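Local coordinates for protein 6-phosphogluconate dehydratase (Shewanella oneidensis, PDB 2GP4) that probably catalyses the dehydration of 6-phosphogluconate in the Entner-Doudoroff pathway, and was crystallised here as an apo form without its iron-sulfur cluster, at residues A[194-199]-A[279-284]; A[450-455]-A[564-569]; A[475-480]-A[511-516]. All blocks are in the same frame, centred on the assembly; numbering follows the deposited sequence.

Three largely apolar contacts illustrate how one chain joins distant parts of its sequence. Contact 1 sits in the largely helical N-terminal part, on the opposite side of the chain's centre from the other two: its centre is 41 Å from that of contact 2 and 45 Å from that of contact 3. Contact 2 joins two strands of the eight-stranded sheet, and contact 3 two helices packed on it, with centres 19 Å apart and nearest atoms about 10 Å apart. Contact 3 is also nested in sequence within the loop that contact 2 closes. With the iron-sulfur cluster absent, none of the three can be placed relative to a bound cofactor.

Contact 1: A[194-199]-A[279-284]; sequences LFVPAG and KMAAKQ
Leu194 and Val196 present their side chains to Ala281 and Gln284, packing helix 272-287 against the end of strand 193-195, an outermost strand of a small three-stranded mixed sheet, and the loop that follows it: helix-on-sheet packing. Strand 193-195 runs parallel to 167-171, and backbone hydrogen bonds from Leu194 and Val196 to Leu170 keep the two residues in line along that edge. Both turn toward the helix, while Phe195 between them points away, so the contact is made by every second residue as the chain leaves the strand.

Both apolar side chains meet Ala281, Val196 at its methyl and Leu194 at its backbone side. The alanine methyl points at the flank of one Val196 branch, CG2 lying 3.8 Å from Ala281 CB. The chi1 of Leu194, -86°, sets CG beside the backbone N, and the CD2 branch then rests alongside the helix main chain, 3.9 Å from Ala281 O and 4.3 Å from Ala281 CB. Leu194 alone also reaches Gln284, one turn further on, where CG lies 4.1 Å from the same CD2 methyl. A single branch is thus shared by two residues of one helix face, and the small alanine is consistent with the close approach, 6.8 Å between the CA atoms of Leu194 and Ala281.

Gln284 lends its aliphatic portion to this buried interface and takes its amide out of it. CG is anti to the backbone N, the chain turns at chi2 (66°), and the polar end finishes at Val393, where NE2 is hydrogen-bonded to the carbonyl O.

Contact 2: A[450-455]-A[564-569]; sequences AVIKVS and IRVDAL
Val454 and Ala568 form the tight end of this contact, with Val454 CG1 only 3.7 Å from Ala568 CB. A chi1 of -66° sets CG1 beside the backbone N of Val454, and from there it meets the alanine methyl end to end. Two residues earlier, on the strand itself, the fit slackens: Ile452 extends its whole side chain toward the other segment, yet its terminal CD1 stays 4.2 Å from Ala568 CB and 4.4 Å from Val566 CG2. The methyl of Ala568 is therefore touched by both Ile452 and Val454, and all four side chains are buried.

The reverse face of 564-569 is quite different. Asp567 and Leu569 point away from the contact, and Leu569 is exposed. Asp567 OD1 accepts a weak hydrogen bond from Leu569 N at 3.0 Å, and a further hydrogen bond from Thr570 N, within the turn that leads to strand 572-575. On the same strand Arg565 forms salt bridges with Glu465 and Glu572.

Strands 448-453 and 563-567 are separated by four others in the sheet order, so their direct side-chain meeting is consistent with a strongly curled, barrel-like sheet whose inner side is apolar.

Contact 3: A[475-480]-A[511-516]; sequences NKLDAL and TPLLGS
Leu477 meets Leu513 and Leu514 in an apolar cluster between two helices. It points at helix 511-519 with CG anti to its backbone N (chi1 -172°), and its CD2 methyl touches Leu514 CD1 at 4.2 Å and Leu513 CD1 at 4.3 Å. The side chains of Leu477 and Leu514 cross at about a right angle, meeting through one methyl each, and both leucines rest on Val492 of strand 490-494. Each helix lies in a beta-alpha-beta crossover between parallel neighbouring strands: helix 477-482 links strand 463-471 to strand 490-494, and helix 511-519 follows strand 490-494 and leads to strand 524-528.

The polar groups act at the margin. Asp478 OD1 rests 3.9 Å from Leu513 CD1, a van der Waals contact in which carboxylate and leucine again cross nearly perpendicularly, while OD2 makes a salt bridge with Lys482 one turn on. Within the other helix, Ser516 OG donates to Leu513 O at 2.7 Å, tilted 18° from the carbonyl plane.

Charge and hydroxyl are thus paired inside their own helices, which suggests that 475-480 and 511-516 are held together mainly by apolar packing.

Contact 1: A[194-199]-A[279-284]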
loop_
_atom_site.group_PDB
_atom_site.type_symbol
_atom_site.label_atom_id
_atom_site.label_comp_id
_atom_site.label_asym_id
_atom_site.label_seq_id
_atom_site.Cartn_x
_atom_site.Cartn_y
_atom_site.Cartn_z
ATOM N N LEU A 194 -6.920 17.852 -4.312
ATOM C CA LEU A 194 -5.661 17.405 -4.885
ATOM C C LEU A 194 -4.654 17.173 -3.779
ATOM O O LEU A 194 -4.583 17.954 -2.824
ATOM C CB LEU A 194 -5.098 18.450 -5.852
ATOM C CG LEU A 194 -5.553 18.439 -7.309
ATOM C CD1 LEU A 194 -6.957 19.008 -7.479
ATOM C CD2 LEU A 194 -4.561 19.222 -8.145
ATOM N N PHE A 195 -3.885 16.095 -3.913
ATOM C CA PHE A 195 -2.718 15.878 -3.075
ATOM C C PHE A 195 -1.552 16.707 -3.620
ATOM O O PHE A 195 -1.336 16.770 -4.834
ATOM C CB PHE A 195 -2.354 14.393 -3.025
ATOM C CG PHE A 195 -3.195 13.589 -2.065
ATOM C CD1 PHE A 195 -4.453 13.123 -2.438
ATOM C CD2 PHE A 195 -2.722 13.290 -0.786
ATOM C CE1 PHE A 195 -5.228 12.374 -1.554
ATOM C CE2 PHE A 195 -3.491 12.539 0.104
ATOM C CZ PHE A 195 -4.745 12.082 -0.281
ATOM N N VAL A 196 -0.823 17.356 -2.716
ATOM C CA VAL A 196 0.301 18.209 -3.077
ATOM C C VAL A 196 1.580 17.649 -2.440
ATOM O O VAL A 196 1.836 17.866 -1.255
ATOM C CB VAL A 196 0.067 19.681 -2.648
ATOM C CG1 VAL A 196 1.177 20.578 -3.165
ATOM C CG2 VAL A 196 -1.280 20.187 -3.144
ATOM N N PRO A 197 2.381 16.908 -3.226
ATOM C CA PRO A 197 3.565 16.246 -2.682
ATOM C C PRO A 197 4.735 17.200 -2.459
ATOM O O PRO A 197 4.845 18.228 -3.138
ATOM C CB PRO A 197 3.918 15.230 -3.764
ATOM C CG PRO A 197 3.438 15.856 -5.022
ATOM C CD PRO A 197 2.211 16.639 -4.667
ATOM N N ALA A 198 5.598 16.851 -1.510
ATOM C CA ALA A 198 6.795 17.636 -1.216
ATOM C C ALA A 198 7.966 17.213 -2.102
ATOM O O ALA A 198 8.815 18.033 -2.462
ATOM C CB ALA A 198 7.164 17.501 0.249
ATOM N N GLY A 199 7.996 15.929 -2.448
ATOM C CA GLY A 199 9.098 15.342 -3.197
ATOM C C GLY A 199 9.874 14.345 -2.358
ATOM O O GLY A 199 9.488 14.053 -1.221
ATOM N N LYS A 279 1.725 25.980 -7.206
ATOM C CA LYS A 279 0.841 27.030 -7.697
ATOM C C LYS A 279 -0.245 26.437 -8.589
ATOM O O LYS A 279 -1.411 26.833 -8.508
ATOM C CB LYS A 279 1.626 28.095 -8.475
ATOM C CG LYS A 279 2.943 28.543 -7.842
ATOM C CD LYS A 279 2.748 29.547 -6.712
ATOM C CE LYS A 279 4.079 30.148 -6.273
ATOM N NZ LYS A 279 4.743 30.913 -7.371
HETATM N N MSE A 280 0.147 25.487 -9.436
HETATM C CA MSE A 280 -0.784 24.837 -10.351
HETATM C C MSE A 280 -1.821 24.015 -9.590
HETATM O O MSE A 280 -3.002 24.021 -9.937
HETATM C CB MSE A 280 -0.033 23.961 -11.356
HETATM C CG MSE A 280 -0.900 23.439 -12.486
HETATM SE SE MSE A 280 -1.540 24.893 -13.606
HETATM C CE MSE A 280 -3.155 24.062 -14.327
ATOM N N ALA A 281 -1.372 23.321 -8.548
ATOM C CA ALA A 281 -2.266 22.547 -7.690
ATOM C C ALA A 281 -3.385 23.419 -7.124
ATOM O O ALA A 281 -4.542 23.013 -7.142
ATOM C CB ALA A 281 -1.488 21.869 -6.574
ATOM N N ALA A 282 -3.033 24.616 -6.649
ATOM C CA ALA A 282 -4.000 25.584 -6.112
ATOM C C ALA A 282 -5.019 26.033 -7.153
ATOM O O ALA A 282 -6.222 26.023 -6.891
ATOM C CB ALA A 282 -3.280 26.800 -5.516
ATOM N N LYS A 283 -4.535 26.424 -8.329
ATOM C CA LYS A 283 -5.403 26.879 -9.416
ATOM C C LYS A 283 -6.330 25.769 -9.915
ATOM O O LYS A 283 -7.494 26.023 -10.240
ATOM C CB LYS A 283 -4.574 27.421 -10.587
ATOM C CG LYS A 283 -3.881 28.754 -10.318
ATOM C CD LYS A 283 -3.222 29.303 -11.584
ATOM C CE LYS A 283 -2.631 30.696 -11.363
ATOM N NZ LYS A 283 -1.482 30.714 -10.404
ATOM N N GLN A 284 -5.812 24.545 -9.961
ATOM C CA GLN A 284 -6.540 23.419 -10.528
ATOM C C GLN A 284 -7.754 23.004 -9.696
ATOM O O GLN A 284 -8.797 22.678 -10.265
ATOM C CB GLN A 284 -5.593 22.237 -10.788
ATOM C CG GLN A 284 -6.226 21.027 -11.471
ATOM C CD GLN A 284 -6.696 21.291 -12.900
ATOM O OE1 GLN A 284 -6.499 22.372 -13.450
ATOM N NE2 GLN A 284 -7.319 20.290 -13.504
#

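Contact 2: A[450-455]-A[564-569]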
loop_
_atom_site.group_PDB
_atom_site.type_symbol
_atom_site.label_atom_id
_atom_site.label_comp_id
_atom_site.label_asym_id
_atom_site.label_seq_id
_atom_site.Cartn_x
_atom_site.Cartn_y
_atom_site.Cartn_z
ATOM N N ALA A 450 -4.462 -15.976 4.384
ATOM C CA ALA A 450 -3.278 -15.127 4.490
ATOM C C ALA A 450 -2.789 -14.718 3.101
ATOM O O ALA A 450 -3.335 -15.144 2.090
ATOM C CB ALA A 450 -2.177 -15.851 5.261
ATOM N N VAL A 451 -1.765 -13.878 3.050
ATOM C CA VAL A 451 -1.112 -13.560 1.784
ATOM C C VAL A 451 0.374 -13.913 1.856
ATOM O O VAL A 451 0.941 -14.037 2.944
ATOM C CB VAL A 451 -1.328 -12.079 1.346
ATOM C CG1 VAL A 451 -2.808 -11.804 1.066
ATOM C CG2 VAL A 451 -0.790 -11.107 2.380
ATOM N N ILE A 452 0.983 -14.092 0.688
ATOM C CA ILE A 452 2.402 -14.404 0.572
ATOM C C ILE A 452 2.994 -13.699 -0.649
ATOM O O ILE A 452 2.364 -13.661 -1.714
ATOM C CB ILE A 452 2.659 -15.957 0.510
ATOM C CG1 ILE A 452 4.162 -16.275 0.508
ATOM C CG2 ILE A 452 1.954 -16.597 -0.696
ATOM C CD1 ILE A 452 4.505 -17.707 0.909
ATOM N N LYS A 453 4.188 -13.124 -0.473
ATOM C CA LYS A 453 5.000 -12.666 -1.593
ATOM C C LYS A 453 6.019 -13.724 -1.990
ATOM O O LYS A 453 6.896 -14.093 -1.196
ATOM C CB LYS A 453 5.708 -11.344 -1.285
ATOM C CG LYS A 453 4.830 -10.101 -1.456
ATOM C CD LYS A 453 4.202 -9.959 -2.848
ATOM C CE LYS A 453 5.241 -9.723 -3.937
ATOM N NZ LYS A 453 6.090 -8.525 -3.688
ATOM N N VAL A 454 5.894 -14.207 -3.221
ATOM C CA VAL A 454 6.757 -15.269 -3.728
ATOM C C VAL A 454 7.780 -14.745 -4.737
ATOM O O VAL A 454 8.561 -15.517 -5.292
ATOM C CB VAL A 454 5.938 -16.444 -4.338
ATOM C CG1 VAL A 454 5.138 -17.148 -3.256
ATOM C CG2 VAL A 454 5.013 -15.965 -5.460
ATOM N N SER A 455 7.764 -13.432 -4.955
ATOM C CA SER A 455 8.620 -12.759 -5.932
ATOM C C SER A 455 10.115 -13.035 -5.789
ATOM O O SER A 455 10.822 -13.161 -6.794
ATOM C CB SER A 455 8.387 -11.255 -5.867
ATOM O OG SER A 455 7.151 -10.929 -6.460
ATOM N N ILE A 564 2.604 -28.217 9.580
ATOM C CA ILE A 564 1.979 -27.120 8.856
ATOM C C ILE A 564 2.475 -27.120 7.421
ATOM O O ILE A 564 3.682 -27.142 7.173
ATOM C CB ILE A 564 2.313 -25.771 9.497
ATOM C CG1 ILE A 564 1.375 -25.502 10.668
ATOM C CG2 ILE A 564 2.236 -24.648 8.468
ATOM C CD1 ILE A 564 1.931 -24.522 11.677
ATOM N N ARG A 565 1.536 -27.098 6.482
ATOM C CA ARG A 565 1.874 -27.059 5.071
ATOM C C ARG A 565 1.638 -25.650 4.549
ATOM O O ARG A 565 0.503 -25.174 4.537
ATOM C CB ARG A 565 1.037 -28.081 4.284
ATOM C CG ARG A 565 1.377 -28.176 2.793
ATOM C CD ARG A 565 0.405 -29.073 2.017
ATOM N NE ARG A 565 0.433 -30.464 2.475
ATOM C CZ ARG A 565 -0.631 -31.165 2.867
ATOM N NH1 ARG A 565 -1.849 -30.633 2.846
ATOM N NH2 ARG A 565 -0.478 -32.420 3.269
ATOM N N VAL A 566 2.715 -24.975 4.157
ATOM C CA VAL A 566 2.600 -23.739 3.380
ATOM C C VAL A 566 2.898 -24.050 1.914
ATOM O O VAL A 566 4.038 -24.297 1.529
ATOM C CB VAL A 566 3.461 -22.555 3.951
ATOM C CG1 VAL A 566 4.900 -22.963 4.171
ATOM C CG2 VAL A 566 3.377 -21.327 3.050
ATOM N N ASP A 567 1.842 -24.083 1.116
ATOM C CA ASP A 567 1.947 -24.394 -0.298
ATOM C C ASP A 567 1.561 -23.165 -1.116
ATOM O O ASP A 567 0.379 -22.866 -1.293
ATOM C CB ASP A 567 1.046 -25.589 -0.638
ATOM C CG ASP A 567 1.371 -26.212 -1.984
ATOM O OD1 ASP A 567 1.535 -25.471 -2.981
ATOM O OD2 ASP A 567 1.448 -27.461 -2.047
ATOM N N ALA A 568 2.569 -22.453 -1.610
ATOM C CA ALA A 568 2.353 -21.244 -2.407
ATOM C C ALA A 568 2.057 -21.577 -3.863
ATOM O O ALA A 568 1.683 -20.705 -4.650
ATOM C CB ALA A 568 3.551 -20.316 -2.297
ATOM N N LEU A 569 2.224 -22.847 -4.210
ATOM C CA LEU A 569 1.961 -23.346 -5.553
ATOM C C LEU A 569 0.457 -23.533 -5.773
ATOM O O LEU A 569 -0.085 -23.102 -6.791
ATOM C CB LEU A 569 2.677 -24.685 -5.743
ATOM C CG LEU A 569 3.497 -25.004 -6.994
ATOM C CD1 LEU A 569 3.788 -26.504 -7.003
ATOM C CD2 LEU A 569 2.810 -24.575 -8.290
#

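Contact 3: A[475-480]-A[511-516]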
loop_
_atom_site.group_PDB
_atom_site.type_symbol
_atom_site.label_atom_id
_atom_site.label_comp_id
_atom_site.label_asym_id
_atom_site.label_seq_id
_atom_site.Cartn_x
_atom_site.Cartn_y
_atom_site.Cartn_z
ATOM N N ASN A 475 10.719 -11.367 19.826
ATOM C CA ASN A 475 11.945 -11.321 20.615
ATOM C C ASN A 475 12.363 -12.678 21.187
ATOM O O ASN A 475 13.532 -12.876 21.513
ATOM C CB ASN A 475 11.829 -10.282 21.730
ATOM C CG ASN A 475 11.612 -8.880 21.197
ATOM O OD1 ASN A 475 12.439 -8.344 20.460
ATOM N ND2 ASN A 475 10.494 -8.279 21.569
ATOM N N LYS A 476 11.407 -13.601 21.295
ATOM C CA LYS A 476 11.653 -14.955 21.797
ATOM C C LYS A 476 12.413 -15.843 20.805
ATOM O O LYS A 476 12.881 -16.929 21.171
ATOM C CB LYS A 476 10.328 -15.633 22.153
ATOM C CG LYS A 476 9.698 -15.161 23.444
ATOM C CD LYS A 476 8.396 -15.895 23.691
ATOM C CE LYS A 476 7.915 -15.713 25.123
ATOM N NZ LYS A 476 7.259 -14.402 25.338
ATOM N N LEU A 477 12.538 -15.377 19.562
ATOM C CA LEU A 477 13.098 -16.173 18.474
ATOM C C LEU A 477 14.604 -16.419 18.594
ATOM O O LEU A 477 15.078 -17.519 18.301
ATOM C CB LEU A 477 12.775 -15.536 17.115
ATOM C CG LEU A 477 13.149 -16.361 15.876
ATOM C CD1 LEU A 477 12.227 -17.571 15.744
ATOM C CD2 LEU A 477 13.131 -15.513 14.609
ATOM N N ASP A 478 15.343 -15.393 19.011
ATOM C CA ASP A 478 16.808 -15.450 19.068
ATOM C C ASP A 478 17.343 -16.520 20.037
ATOM O O ASP A 478 18.291 -17.238 19.711
ATOM C CB ASP A 478 17.388 -14.071 19.408
ATOM C CG ASP A 478 18.898 -14.006 19.215
ATOM O OD1 ASP A 478 19.381 -14.337 18.103
ATOM O OD2 ASP A 478 19.599 -13.613 20.177
ATOM N N ALA A 479 16.730 -16.624 21.214
ATOM C CA ALA A 479 17.134 -17.618 22.212
ATOM C C ALA A 479 16.896 -19.051 21.718
ATOM O O ALA A 479 17.671 -19.968 22.015
ATOM C CB ALA A 479 16.404 -17.375 23.523
ATOM N N LEU A 480 15.816 -19.218 20.961
ATOM C CA LEU A 480 15.432 -20.488 20.370
ATOM C C LEU A 480 16.433 -20.858 19.277
ATOM O O LEU A 480 16.849 -22.015 19.167
ATOM C CB LEU A 480 14.022 -20.348 19.793
ATOM C CG LEU A 480 12.988 -21.474 19.772
ATOM C CD1 LEU A 480 12.984 -22.322 21.035
ATOM C CD2 LEU A 480 11.621 -20.841 19.558
ATOM N N THR A 511 12.916 -12.259 9.454
ATOM C CA THR A 511 13.466 -12.679 8.156
ATOM C C THR A 511 14.972 -13.012 8.119
ATOM O O THR A 511 15.362 -13.956 7.425
ATOM C CB THR A 511 13.121 -11.671 7.025
ATOM O OG1 THR A 511 13.649 -10.382 7.355
ATOM C CG2 THR A 511 11.607 -11.565 6.831
ATOM N N PRO A 512 15.824 -12.241 8.839
ATOM C CA PRO A 512 17.268 -12.486 8.732
ATOM C C PRO A 512 17.707 -13.877 9.199
ATOM O O PRO A 512 18.465 -14.547 8.498
ATOM C CB PRO A 512 17.887 -11.409 9.641
ATOM C CG PRO A 512 16.822 -10.369 9.795
ATOM C CD PRO A 512 15.533 -11.120 9.755
ATOM N N LEU A 513 17.237 -14.299 10.370
ATOM C CA LEU A 513 17.631 -15.588 10.937
ATOM C C LEU A 513 17.081 -16.756 10.119
ATOM O O LEU A 513 17.802 -17.716 9.828
ATOM C CB LEU A 513 17.207 -15.703 12.409
ATOM C CG LEU A 513 17.690 -14.643 13.420
ATOM C CD1 LEU A 513 17.411 -15.102 14.852
ATOM C CD2 LEU A 513 19.168 -14.290 13.252
ATOM N N LEU A 514 15.811 -16.656 9.730
ATOM C CA LEU A 514 15.171 -17.694 8.929
ATOM C C LEU A 514 15.795 -17.844 7.551
ATOM O O LEU A 514 15.884 -18.958 7.026
ATOM C CB LEU A 514 13.668 -17.454 8.839
ATOM C CG LEU A 514 13.006 -18.187 10.007
ATOM C CD1 LEU A 514 12.251 -17.244 10.927
ATOM C CD2 LEU A 514 12.135 -19.340 9.514
ATOM N N GLY A 515 16.236 -16.719 6.983
ATOM C CA GLY A 515 17.012 -16.713 5.741
ATOM C C GLY A 515 18.308 -17.493 5.875
ATOM O O GLY A 515 18.662 -18.268 4.987
ATOM N N SER A 516 19.010 -17.298 6.992
ATOM C CA SER A 516 20.245 -18.041 7.262
ATOM C C SER A 516 19.979 -19.536 7.490
ATOM O O SER A 516 20.817 -20.371 7.162
ATOM C CB SER A 516 21.030 -17.431 8.435
ATOM O OG SER A 516 20.450 -17.734 9.692
#